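Long-range contacts in succinate-semialdehyde dehydrogenase (Streptococcus pyogenes MGAS1882, PDB 4OGD), which probably oxidises succinic semialdehyde to succinate, with NADP+ bound as cofactor in this crystal structure: residues V271-Y276 and I368-S373; I237-A242 and G390-S395; D233-I238 and S266-V271; H324-V329 and A348-D353. All blocks are in the same frame, centred on the assembly; numbering follows the deposited sequence.

Interaction 1 of 4, residues V271-Y276 and I368-S373; sequences VLDKDY and IYKVSS
Lys370 reaches across to Tyr276 and Asp273, and its aliphatic chain meets one after the other. CB starts beside the tyrosine ring, 3.7 Å from Tyr276 CD1. CG, anti to the backbone N (chi1 -173°), passes alongside the CA of Asp273. CD then lies over one face of the Tyr276 ring in a CH-pi contact, 4.1 Å from its centroid, the two side chains crossing at about a right angle. From CD the chain bends twice: chi3 turns CE and chi4 turns NZ, and NZ ends 2.7 Å from Asp273 OD1 in a salt bridge. NZ meets OD1 on its anti side, 20° out of the carboxylate plane, while the lysine and aspartate chains run side by side in the same direction. The bridge lies at the exposed rim of the contact, with Lys370 and Asp273 both exposed.

Behind this surface patch, strands 268-272 and 365-371 are parallel neighbours in the seven-stranded sheet of the aldehyde dehydrogenase fold. Val271 N donates to Tyr369 O at 3.0 Å, and Val371 N to Val271 O at 2.9 Å; a weak, bent bond from Asp273 N to Val371 O follows as the first strand gives way to a turn. On the side of the sheet that carries Val271 and Lys370, Ile368 CG2 touches both Val271 CG1 and Tyr276 CE1, and Phe279 of helix 276-288 covers Val271 and Ile368. On the other side, Leu272 CD2 comes within 3.5 Å of Ser373 C, where Ser373 OG caps helix 374-382 through the backbone N of Glu376.

Interaction 2 of 4, residues I237-A242 and G390-S395; sequences IILDDA and GTIFSS
Main-chain bonds set Ile237 against Thr391 and Phe393: Ile237 N donates to Thr391 O at 2.8 Å, Phe393 N returns a bond to Ile237 O, and Leu239 N continues the ladder to Phe393 O. Beyond it the polar groups of Asp241 take over. Its carbonyl O accepts both the N and the OG of Ser395, the hydroxyl in the carbonyl plane at 2.6 Å and the amide from above that plane; Ser395 OG stands between its own N and carbonyl carbon (chi1 63°), which lets both donors reach one oxygen. Its carboxylate accepts Ser394 OG, which approaches OD1 at 2.7 Å from above the carboxylate plane; Ser394 OG also takes the N-H of Asn396, and Asp241 OD2 is held by His399 ND1.

These bonds join strands 235-238 and 391-393, parallel neighbours in the open alpha/beta sheet of the aldehyde dehydrogenase fold, and tie the type I turn from Leu239 to Ala242 to the entry of helix 397-406.

The apolar contacts fall on both faces. Ile237 and Ile392 lie side by side, their CD1 methyls 3.6 Å apart, and the Leu239 and Ile392 side chains cross obliquely, Leu239 CD1 3.7 Å from Ile392 CG2. On the opposite face Ala242 CB sits at the edge of the Phe393 ring, 4.1 Å from CD1.

Interaction 3 of 4, residues D233-I238 and S266-V271; sequences DDAFII and SKRFIV
Phe269 turns its edge toward one face of the Phe236 ring in a T-shaped pair, the planes at 62° and CE1 of Phe269 3.5 Å from CG of Phe236, toward the rim. At the edge of Phe236, near its plane, is Ser266 OG, whereas Ser266 O lies over one face of the Phe269 ring. The third flat group, the guanidinium of Arg268, has Ala235 CB over one face and Asp233 O at its edge.

The contact joins the two parallel strands of a beta-alpha-beta crossover: helix 244-256 connects strand 235-238 to strand 268-272 and packs on both phenylalanines, with Leu247 against Phe236 and Leu251 against Phe269. Four main-chain bonds make the ladder, from Arg268 N to Asp234 O as far as Ile238 N to Ile270 O. On the other face of the sheet Ile270 CD1 meets Ala235 CB at 3.6 Å.

A bend at chi3 (-67°) places the NE of Arg268, which donates almost in the guanidinium plane to Asp233 O at 2.7 Å; NH2 adds a weak bond to the same oxygen. NH1 and NH2 also reach Val380 O and Ala381 O, so the buried cation is gripped largely by carbonyls. Asp233 OD2, 3.6 Å from Arg268 NE and well out of that plane, contributes by charge alone. Lys267 NZ, salt-bridged to Glu360, donates at 2.9 Å to a water that also accepts from Asp234 N.

Interaction 4 of 4, residues H324-V329 and A348-D353; sequences HGAELV and AGLTKD
Two small apolar contacts carry the side-chain part of this meeting: Val329 with Ala348, and Ala326 with Leu350. Val329 points its CB toward the other segment, and CG2, anti to its own carbonyl carbon, touches Ala348 CB at 3.8 Å. Leu350 sets out the other way, its CB directed away, but its end returns so that CD2 reaches Ala326 CB at 3.9 Å. The same Ala326 methyl lies against Ala348 O, and Glu327 CB passes near that carbonyl too. Ala348 is the buried residue of the group, with Tyr276 of helix 276-288 touching it as well.

The backbones run nearly antiparallel. Glu327 and Ala348 form a hydrogen-bonded pair: Glu327 N donates to Ala348 O at 2.8 Å from above the carbonyl plane, and Ala348 N to Glu327 O at 3.0 Å within it. Strand 327-330 is thereby added antiparallel at one edge of a sheet whose other strands are parallel, directly after helix 308-323. That helix ends in a Schellman motif with Gly325, at positive phi, as its C-prime residue.

Farther along, two waters bridge the segments. One molecule donates to Gly349 O at 2.8 Å, accepts from Thr351 N and donates weakly to His324 O; a second donates to His324 O and, at 2.8 Å, to Thr351 OG1. With two direct main-chain bonds, two slight methyl contacts and no salt bridge across it, the contact implies an exposed sheet margin held chiefly by main-chain hydrogen bonds, with water serving carbonyls that the strand pairing does not use.

In the fold
All four contacts belong to one seven-stranded sheet. Interaction 3 lies in its middle and shares a strand with each neighbour: Val271 with interaction 1, Ile237 and Ile238 with interaction 2. Their centres lie about 11 Å and 10 Å from its own. Main-chain pairing continues outward from it through Tyr369 N, 2.8 Å from Phe269 O, and Thr391 N, 2.9 Å from Ala235 O. Interactions 1 and 2 meet where Leu272 CD1 packs 3.6 Å from Asp240 N. Interaction 4 forms one sheet edge; it touches interaction 1 through Tyr276 OH and Ala348 CB, 3.3 Å apart, but remains about 13 Å from interaction 2 between nearest atoms. In this family such a sheet typically forms the core of the catalytic domain.

Interaction 1 of 4, residues V271-Y276 and I368-S373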
loop_
_atom_site.group_PDB
_atom_site.type_symbol
_atom_site.label_atom_id
_atom_site.label_comp_id
_atom_site.label_asym_id
_atom_site.label_seq_id
_atom_site.Cartn_x
_atom_site.Cartn_y
_atom_site.Cartn_z
ATOM N N VAL A 271 3.360 6.849 33.572
ATOM C CA VAL A 271 2.849 6.595 34.916
ATOM C C VAL A 271 2.334 7.882 35.559
ATOM O O VAL A 271 2.915 8.953 35.385
ATOM C CB VAL A 271 3.930 5.916 35.795
ATOM C CG1 VAL A 271 5.114 6.831 36.005
ATOM C CG2 VAL A 271 3.357 5.498 37.126
ATOM N N LEU A 272 1.221 7.774 36.275
ATOM C CA LEU A 272 0.633 8.920 36.959
ATOM C C LEU A 272 1.498 9.360 38.149
ATOM O O LEU A 272 2.165 8.535 38.772
ATOM C CB LEU A 272 -0.799 8.582 37.384
ATOM C CG LEU A 272 -1.703 8.311 36.180
ATOM C CD1 LEU A 272 -2.923 7.494 36.543
ATOM C CD2 LEU A 272 -2.132 9.627 35.566
ATOM N N ASP A 273 1.490 10.660 38.449
ATOM C CA ASP A 273 2.339 11.228 39.501
ATOM C C ASP A 273 2.245 10.457 40.821
ATOM O O ASP A 273 3.258 10.175 41.465
ATOM C CB ASP A 273 1.976 12.700 39.731
ATOM C CG ASP A 273 2.839 13.352 40.792
ATOM O OD1 ASP A 273 3.967 13.774 40.464
ATOM O OD2 ASP A 273 2.393 13.442 41.957
ATOM N N LYS A 274 1.015 10.113 41.196
ATOM C CA LYS A 274 0.709 9.364 42.412
ATOM C C LYS A 274 1.478 8.047 42.483
ATOM O O LYS A 274 1.888 7.598 43.569
ATOM C CB LYS A 274 -0.800 9.079 42.428
ATOM C CG LYS A 274 -1.303 8.258 43.596
ATOM C CD LYS A 274 -2.816 8.093 43.515
ATOM C CE LYS A 274 -3.373 7.474 44.791
ATOM N NZ LYS A 274 -4.761 7.950 45.035
ATOM N N ASP A 275 1.684 7.437 41.319
ATOM C CA ASP A 275 2.257 6.096 41.229
ATOM C C ASP A 275 3.734 6.103 40.854
ATOM O O ASP A 275 4.361 5.042 40.739
ATOM C CB ASP A 275 1.502 5.282 40.173
ATOM C CG ASP A 275 0.041 5.076 40.518
ATOM O OD1 ASP A 275 -0.287 4.863 41.707
ATOM O OD2 ASP A 275 -0.789 5.130 39.588
ATOM N N TYR A 276 4.295 7.289 40.656
ATOM C CA TYR A 276 5.627 7.394 40.063
ATOM C C TYR A 276 6.747 6.769 40.901
ATOM O O TYR A 276 7.529 5.961 40.394
ATOM C CB TYR A 276 5.940 8.857 39.733
ATOM C CG TYR A 276 7.340 9.094 39.236
ATOM C CD1 TYR A 276 7.683 8.833 37.911
ATOM C CD2 TYR A 276 8.324 9.587 40.084
ATOM C CE1 TYR A 276 8.961 9.059 37.454
ATOM C CE2 TYR A 276 9.599 9.813 39.636
ATOM C CZ TYR A 276 9.915 9.549 38.321
ATOM O OH TYR A 276 11.197 9.779 37.877
ATOM N N ILE A 368 10.924 5.995 32.167
ATOM C CA ILE A 368 9.720 6.329 32.903
ATOM C C ILE A 368 9.304 7.770 32.630
ATOM O O ILE A 368 10.058 8.702 32.907
ATOM C CB ILE A 368 9.894 6.090 34.418
ATOM C CG1 ILE A 368 10.349 4.653 34.669
ATOM C CG2 ILE A 368 8.585 6.326 35.126
ATOM C CD1 ILE A 368 10.785 4.394 36.121
ATOM N N TYR A 369 8.108 7.930 32.065
ATOM C CA TYR A 369 7.533 9.244 31.780
ATOM C C TYR A 369 6.449 9.536 32.806
ATOM O O TYR A 369 5.430 8.840 32.841
ATOM C CB TYR A 369 6.889 9.257 30.390
ATOM C CG TYR A 369 7.852 9.237 29.220
ATOM C CD1 TYR A 369 7.880 10.284 28.308
ATOM C CD2 TYR A 369 8.714 8.165 29.015
ATOM C CE1 TYR A 369 8.745 10.273 27.232
ATOM C CE2 TYR A 369 9.594 8.142 27.937
ATOM C CZ TYR A 369 9.605 9.201 27.049
ATOM O OH TYR A 369 10.460 9.190 25.960
ATOM N N LYS A 370 6.645 10.563 33.636
ATOM C CA LYS A 370 5.628 10.909 34.631
ATOM C C LYS A 370 4.602 11.875 34.051
ATOM O O LYS A 370 4.966 12.847 33.396
ATOM C CB LYS A 370 6.267 11.525 35.879
ATOM C CG LYS A 370 5.273 11.752 37.018
ATOM C CD LYS A 370 5.950 12.383 38.241
ATOM C CE LYS A 370 6.277 13.850 37.996
ATOM N NZ LYS A 370 5.080 14.728 38.187
ATOM N N VAL A 371 3.320 11.589 34.260
ATOM C CA VAL A 371 2.261 12.506 33.823
ATOM C C VAL A 371 1.286 12.833 34.959
ATOM O O VAL A 371 1.270 12.153 35.991
ATOM C CB VAL A 371 1.496 11.966 32.587
ATOM C CG1 VAL A 371 2.461 11.781 31.437
ATOM C CG2 VAL A 371 0.772 10.657 32.900
ATOM N N SER A 372 0.482 13.878 34.773
ATOM C CA SER A 372 -0.386 14.356 35.848
ATOM C C SER A 372 -1.830 13.882 35.763
ATOM O O SER A 372 -2.621 14.119 36.683
ATOM C CB SER A 372 -0.349 15.888 35.929
ATOM O OG SER A 372 0.889 16.327 36.451
ATOM N N SER A 373 -2.180 13.207 34.676
ATOM C CA SER A 373 -3.576 12.879 34.426
ATOM C C SER A 373 -3.656 11.851 33.314
ATOM O O SER A 373 -2.685 11.633 32.594
ATOM C CB SER A 373 -4.346 14.133 34.018
ATOM O OG SER A 373 -3.832 14.666 32.805
#

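Interaction 2 of 4, residues I237-A242 and G390-S395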
loop_
_atom_site.group_PDB
_atom_site.type_symbol
_atom_site.label_atom_id
_atom_site.label_comp_id
_atom_site.label_asym_id
_atom_site.label_seq_id
_atom_site.Cartn_x
_atom_site.Cartn_y
_atom_site.Cartn_z
ATOM N N ILE A 237 0.957 2.291 29.244
ATOM C CA ILE A 237 0.264 3.299 30.051
ATOM C C ILE A 237 -0.415 2.659 31.258
ATOM O O ILE A 237 -1.293 1.801 31.113
ATOM C CB ILE A 237 -0.797 4.033 29.223
ATOM C CG1 ILE A 237 -0.207 4.540 27.902
ATOM C CG2 ILE A 237 -1.394 5.187 30.028
ATOM C CD1 ILE A 237 -1.237 5.182 26.979
ATOM N N ILE A 238 0.006 3.074 32.448
ATOM C CA ILE A 238 -0.523 2.525 33.690
ATOM C C ILE A 238 -1.634 3.430 34.219
ATOM O O ILE A 238 -1.364 4.514 34.739
ATOM C CB ILE A 238 0.599 2.377 34.730
ATOM C CG1 ILE A 238 1.731 1.523 34.158
ATOM C CG2 ILE A 238 0.072 1.767 36.026
ATOM C CD1 ILE A 238 2.922 1.430 35.066
ATOM N N LEU A 239 -2.882 2.994 34.063
ATOM C CA LEU A 239 -4.026 3.810 34.473
ATOM C C LEU A 239 -4.237 3.785 35.981
ATOM O O LEU A 239 -3.605 3.004 36.709
ATOM C CB LEU A 239 -5.306 3.370 33.752
ATOM C CG LEU A 239 -5.244 3.418 32.224
ATOM C CD1 LEU A 239 -6.615 3.194 31.616
ATOM C CD2 LEU A 239 -4.678 4.749 31.776
ATOM N N ASP A 240 -5.134 4.651 36.445
ATOM C CA ASP A 240 -5.362 4.818 37.878
ATOM C C ASP A 240 -5.985 3.599 38.561
ATOM O O ASP A 240 -6.026 3.521 39.792
ATOM C CB ASP A 240 -6.185 6.092 38.152
ATOM C CG ASP A 240 -7.556 6.083 37.479
ATOM O OD1 ASP A 240 -7.943 5.073 36.857
ATOM O OD2 ASP A 240 -8.266 7.106 37.577
ATOM N N ASP A 241 -6.466 2.649 37.764
ATOM C CA ASP A 241 -7.072 1.428 38.296
ATOM C C ASP A 241 -6.305 0.167 37.886
ATOM O O ASP A 241 -6.869 -0.928 37.846
ATOM C CB ASP A 241 -8.543 1.319 37.877
ATOM C CG ASP A 241 -8.737 1.419 36.378
ATOM O OD1 ASP A 241 -7.724 1.396 35.644
ATOM O OD2 ASP A 241 -9.905 1.518 35.928
ATOM N N ALA A 242 -5.023 0.329 37.576
ATOM C CA ALA A 242 -4.170 -0.805 37.219
ATOM C C ALA A 242 -4.081 -1.820 38.354
ATOM O O ALA A 242 -4.078 -1.448 39.527
ATOM C CB ALA A 242 -2.779 -0.330 36.841
ATOM N N GLY A 390 1.849 -0.838 21.971
ATOM C CA GLY A 390 1.542 -0.131 23.202
ATOM C C GLY A 390 0.706 -0.990 24.117
ATOM O O GLY A 390 0.139 -1.993 23.692
ATOM N N THR A 391 0.633 -0.589 25.384
ATOM C CA THR A 391 -0.092 -1.346 26.392
ATOM C C THR A 391 -0.967 -0.416 27.197
ATOM O O THR A 391 -0.554 0.700 27.501
ATOM C CB THR A 391 0.893 -2.036 27.344
ATOM O OG1 THR A 391 1.572 -3.084 26.643
ATOM C CG2 THR A 391 0.183 -2.621 28.579
ATOM N N ILE A 392 -2.180 -0.857 27.509
ATOM C CA ILE A 392 -2.999 -0.150 28.488
ATOM C C ILE A 392 -3.204 -1.077 29.679
ATOM O O ILE A 392 -3.716 -2.192 29.522
ATOM C CB ILE A 392 -4.380 0.254 27.932
ATOM C CG1 ILE A 392 -4.264 1.038 26.620
ATOM C CG2 ILE A 392 -5.153 1.041 28.991
ATOM C CD1 ILE A 392 -3.453 2.312 26.720
ATOM N N PHE A 393 -2.780 -0.622 30.859
ATOM C CA PHE A 393 -2.931 -1.396 32.086
ATOM C C PHE A 393 -4.050 -0.823 32.945
ATOM O O PHE A 393 -3.946 0.291 33.470
ATOM C CB PHE A 393 -1.612 -1.466 32.866
ATOM C CG PHE A 393 -1.221 -2.861 33.223
ATOM C CD1 PHE A 393 -1.714 -3.456 34.375
ATOM C CD2 PHE A 393 -0.408 -3.600 32.380
ATOM C CE1 PHE A 393 -1.376 -4.749 34.696
ATOM C CE2 PHE A 393 -0.068 -4.894 32.694
ATOM C CZ PHE A 393 -0.559 -5.472 33.855
ATOM N N SER A 394 -5.128 -1.594 33.061
ATOM C CA SER A 394 -6.331 -1.170 33.764
ATOM C C SER A 394 -7.168 -2.378 34.163
ATOM O O SER A 394 -7.364 -3.298 33.363
ATOM C CB SER A 394 -7.167 -0.246 32.877
ATOM O OG SER A 394 -8.426 0.031 33.482
ATOM N N SER A 395 -7.675 -2.377 35.394
ATOM C CA SER A 395 -8.498 -3.493 35.859
ATOM C C SER A 395 -9.947 -3.384 35.394
ATOM O O SER A 395 -10.755 -4.279 35.646
ATOM C CB SER A 395 -8.449 -3.609 37.383
ATOM O OG SER A 395 -8.992 -2.452 37.988
#

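Interaction 3 of 4, residues D233-I238 and S266-V271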
loop_
_atom_site.group_PDB
_atom_site.type_symbol
_atom_site.label_atom_id
_atom_site.label_comp_id
_atom_site.label_asym_id
_atom_site.label_seq_id
_atom_site.Cartn_x
_atom_site.Cartn_y
_atom_site.Cartn_z
ATOM N N ASP A 233 8.104 3.127 19.517
ATOM C CA ASP A 233 8.496 3.657 20.815
ATOM C C ASP A 233 7.263 3.536 21.697
ATOM O O ASP A 233 6.714 4.536 22.185
ATOM C CB ASP A 233 8.964 5.115 20.694
ATOM C CG ASP A 233 9.861 5.533 21.839
ATOM O OD1 ASP A 233 10.451 4.641 22.477
ATOM O OD2 ASP A 233 9.994 6.754 22.093
ATOM N N ASP A 234 6.820 2.291 21.873
ATOM C CA ASP A 234 5.485 2.003 22.381
ATOM C C ASP A 234 5.262 2.526 23.788
ATOM O O ASP A 234 6.108 2.358 24.669
ATOM C CB ASP A 234 5.214 0.495 22.368
ATOM C CG ASP A 234 5.129 -0.086 20.964
ATOM O OD1 ASP A 234 5.152 0.671 19.964
ATOM O OD2 ASP A 234 5.006 -1.322 20.871
ATOM N N ALA A 235 4.109 3.148 23.995
ATOM C CA ALA A 235 3.729 3.606 25.327
ATOM C C ALA A 235 2.988 2.500 26.087
ATOM O O ALA A 235 1.993 1.951 25.597
ATOM C CB ALA A 235 2.874 4.847 25.228
ATOM N N PHE A 236 3.487 2.193 27.285
ATOM C CA PHE A 236 2.888 1.235 28.204
ATOM C C PHE A 236 2.281 2.126 29.286
ATOM O O PHE A 236 3.005 2.685 30.112
ATOM C CB PHE A 236 4.017 0.331 28.740
ATOM C CG PHE A 236 3.576 -0.799 29.660
ATOM C CD1 PHE A 236 3.037 -0.543 30.913
ATOM C CD2 PHE A 236 3.803 -2.127 29.295
ATOM C CE1 PHE A 236 2.679 -1.589 31.771
ATOM C CE2 PHE A 236 3.454 -3.179 30.139
ATOM C CZ PHE A 236 2.894 -2.916 31.378
ATOM N N ILE A 237 0.957 2.291 29.244
ATOM C CA ILE A 237 0.264 3.299 30.051
ATOM C C ILE A 237 -0.415 2.659 31.258
ATOM O O ILE A 237 -1.293 1.801 31.113
ATOM C CB ILE A 237 -0.797 4.033 29.223
ATOM C CG1 ILE A 237 -0.207 4.540 27.902
ATOM C CG2 ILE A 237 -1.394 5.187 30.028
ATOM C CD1 ILE A 237 -1.237 5.182 26.979
ATOM N N ILE A 238 0.006 3.074 32.448
ATOM C CA ILE A 238 -0.523 2.525 33.690
ATOM C C ILE A 238 -1.634 3.430 34.219
ATOM O O ILE A 238 -1.364 4.514 34.739
ATOM C CB ILE A 238 0.599 2.377 34.730
ATOM C CG1 ILE A 238 1.731 1.523 34.158
ATOM C CG2 ILE A 238 0.072 1.767 36.026
ATOM C CD1 ILE A 238 2.922 1.430 35.066
ATOM N N SER A 266 8.190 -2.461 25.255
ATOM C CA SER A 266 7.472 -1.434 26.007
ATOM C C SER A 266 8.427 -0.312 26.403
ATOM O O SER A 266 8.900 -0.260 27.537
ATOM C CB SER A 266 6.818 -2.062 27.237
ATOM O OG SER A 266 5.885 -3.057 26.828
ATOM N N LYS A 267 8.700 0.591 25.465
ATOM C CA LYS A 267 9.836 1.499 25.603
ATOM C C LYS A 267 9.554 2.743 26.432
ATOM O O LYS A 267 10.463 3.290 27.053
ATOM C CB LYS A 267 10.398 1.885 24.230
ATOM C CG LYS A 267 10.780 0.686 23.390
ATOM C CD LYS A 267 11.796 1.050 22.316
ATOM C CE LYS A 267 12.166 -0.179 21.462
ATOM N NZ LYS A 267 11.215 -0.379 20.306
ATOM N N ARG A 268 8.309 3.200 26.436
ATOM C CA ARG A 268 7.949 4.370 27.247
ATOM C C ARG A 268 6.882 3.992 28.254
ATOM O O ARG A 268 5.715 3.850 27.902
ATOM C CB ARG A 268 7.441 5.532 26.372
ATOM C CG ARG A 268 8.454 6.081 25.362
ATOM C CD ARG A 268 7.861 7.262 24.570
ATOM N NE ARG A 268 6.780 6.800 23.702
ATOM C CZ ARG A 268 5.665 7.477 23.456
ATOM N NH1 ARG A 268 5.465 8.674 23.999
ATOM N NH2 ARG A 268 4.744 6.948 22.667
ATOM N N PHE A 269 7.279 3.832 29.512
ATOM C CA PHE A 269 6.306 3.608 30.560
ATOM C C PHE A 269 5.724 4.945 30.960
ATOM O O PHE A 269 6.462 5.856 31.318
ATOM C CB PHE A 269 6.965 2.942 31.766
ATOM C CG PHE A 269 7.350 1.509 31.525
ATOM C CD1 PHE A 269 6.376 0.520 31.459
ATOM C CD2 PHE A 269 8.683 1.150 31.362
ATOM C CE1 PHE A 269 6.722 -0.813 31.243
ATOM C CE2 PHE A 269 9.038 -0.192 31.137
ATOM C CZ PHE A 269 8.054 -1.167 31.080
ATOM N N ILE A 270 4.408 5.073 30.878
ATOM C CA ILE A 270 3.758 6.327 31.229
ATOM C C ILE A 270 2.978 6.119 32.527
ATOM O O ILE A 270 2.075 5.288 32.584
ATOM C CB ILE A 270 2.863 6.798 30.078
ATOM C CG1 ILE A 270 3.725 7.019 28.826
ATOM C CG2 ILE A 270 2.148 8.083 30.439
ATOM C CD1 ILE A 270 2.937 7.514 27.624
ATOM N N VAL A 271 3.360 6.849 33.572
ATOM C CA VAL A 271 2.849 6.595 34.916
ATOM C C VAL A 271 2.334 7.882 35.559
ATOM O O VAL A 271 2.915 8.953 35.385
ATOM C CB VAL A 271 3.930 5.916 35.795
ATOM C CG1 VAL A 271 5.114 6.831 36.005
ATOM C CG2 VAL A 271 3.357 5.498 37.126
HETATM O O HOH W 1 8.358 -0.072 20.960
#

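Interaction 4 of 4, residues H324-V329 and A348-D353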
loop_
_atom_site.group_PDB
_atom_site.type_symbol
_atom_site.label_atom_id
_atom_site.label_comp_id
_atom_site.label_asym_id
_atom_site.label_seq_id
_atom_site.Cartn_x
_atom_site.Cartn_y
_atom_site.Cartn_z
ATOM N N HIS A 324 21.759 15.353 28.314
ATOM C CA HIS A 324 20.696 16.326 28.103
ATOM C C HIS A 324 19.721 16.423 29.273
ATOM O O HIS A 324 18.610 16.932 29.117
ATOM C CB HIS A 324 19.961 16.043 26.791
ATOM C CG HIS A 324 20.749 16.420 25.578
ATOM N ND1 HIS A 324 20.556 17.611 24.905
ATOM C CD2 HIS A 324 21.750 15.783 24.928
ATOM C CE1 HIS A 324 21.394 17.680 23.888
ATOM N NE2 HIS A 324 22.133 16.582 23.879
ATOM N N GLY A 325 20.135 15.919 30.434
ATOM C CA GLY A 325 19.433 16.180 31.682
ATOM C C GLY A 325 18.551 15.088 32.265
ATOM O O GLY A 325 17.848 15.317 33.248
ATOM N N ALA A 326 18.574 13.899 31.672
ATOM C CA ALA A 326 17.771 12.802 32.189
ATOM C C ALA A 326 18.374 12.252 33.476
ATOM O O ALA A 326 19.566 12.434 33.741
ATOM C CB ALA A 326 17.641 11.694 31.144
ATOM N N GLU A 327 17.554 11.567 34.264
ATOM C CA GLU A 327 18.018 10.975 35.513
ATOM C C GLU A 327 18.353 9.500 35.331
ATOM O O GLU A 327 17.548 8.742 34.785
ATOM C CB GLU A 327 16.957 11.129 36.612
ATOM C CG GLU A 327 17.339 10.427 37.914
ATOM C CD GLU A 327 16.248 10.474 38.967
ATOM O OE1 GLU A 327 15.122 10.931 38.663
ATOM O OE2 GLU A 327 16.519 10.053 40.112
ATOM N N LEU A 328 19.540 9.095 35.786
ATOM C CA LEU A 328 19.889 7.677 35.817
ATOM C C LEU A 328 19.286 7.048 37.063
ATOM O O LEU A 328 19.748 7.282 38.183
ATOM C CB LEU A 328 21.405 7.461 35.779
ATOM C CG LEU A 328 21.852 5.992 35.698
ATOM C CD1 LEU A 328 21.338 5.324 34.429
ATOM C CD2 LEU A 328 23.364 5.870 35.768
ATOM N N VAL A 329 18.236 6.263 36.859
ATOM C CA VAL A 329 17.499 5.647 37.955
ATOM C C VAL A 329 18.158 4.349 38.406
ATOM O O VAL A 329 18.263 4.069 39.605
ATOM C CB VAL A 329 16.035 5.383 37.546
ATOM C CG1 VAL A 329 15.322 4.521 38.572
ATOM C CG2 VAL A 329 15.290 6.701 37.332
ATOM N N ALA A 348 14.823 8.340 33.648
ATOM C CA ALA A 348 13.598 9.102 33.830
ATOM C C ALA A 348 13.925 10.574 33.615
ATOM O O ALA A 348 15.037 10.911 33.206
ATOM C CB ALA A 348 13.019 8.861 35.221
ATOM N N GLY A 349 12.961 11.450 33.873
ATOM C CA GLY A 349 13.178 12.877 33.710
ATOM C C GLY A 349 13.511 13.340 32.299
ATOM O O GLY A 349 14.251 14.309 32.124
ATOM N N LEU A 350 12.977 12.658 31.288
ATOM C CA LEU A 350 13.135 13.122 29.918
ATOM C C LEU A 350 12.205 14.307 29.663
ATOM O O LEU A 350 11.002 14.221 29.903
ATOM C CB LEU A 350 12.832 11.998 28.919
ATOM C CG LEU A 350 13.821 10.824 28.887
ATOM C CD1 LEU A 350 13.188 9.611 28.213
ATOM C CD2 LEU A 350 15.108 11.203 28.169
ATOM N N THR A 351 12.771 15.408 29.181
ATOM C CA THR A 351 11.981 16.552 28.745
ATOM C C THR A 351 11.978 16.609 27.221
ATOM O O THR A 351 12.770 15.929 26.563
ATOM C CB THR A 351 12.530 17.877 29.327
ATOM O OG1 THR A 351 13.865 18.097 28.854
ATOM C CG2 THR A 351 12.547 17.818 30.837
ATOM N N LYS A 352 11.098 17.427 26.659
ATOM C CA LYS A 352 10.916 17.453 25.208
ATOM C C LYS A 352 12.132 17.937 24.426
ATOM O O LYS A 352 12.286 17.615 23.246
ATOM C CB LYS A 352 9.693 18.278 24.841
ATOM C CG LYS A 352 8.399 17.628 25.242
ATOM C CD LYS A 352 7.240 18.504 24.845
ATOM C CE LYS A 352 5.934 17.938 25.332
ATOM N NZ LYS A 352 4.811 18.856 24.984
ATOM N N ASP A 353 12.995 18.705 25.080
ATOM C CA ASP A 353 14.202 19.201 24.433
ATOM C C ASP A 353 15.336 18.188 24.516
ATOM O O ASP A 353 16.416 18.411 23.968
ATOM C CB ASP A 353 14.627 20.524 25.062
ATOM C CG ASP A 353 14.375 20.558 26.548
ATOM O OD1 ASP A 353 13.782 21.552 27.024
ATOM O OD2 ASP A 353 14.756 19.588 27.238
HETATM O O HOH W 2 15.753 15.559 30.073
HETATM O O HOH W 3 16.150 18.160 30.545
#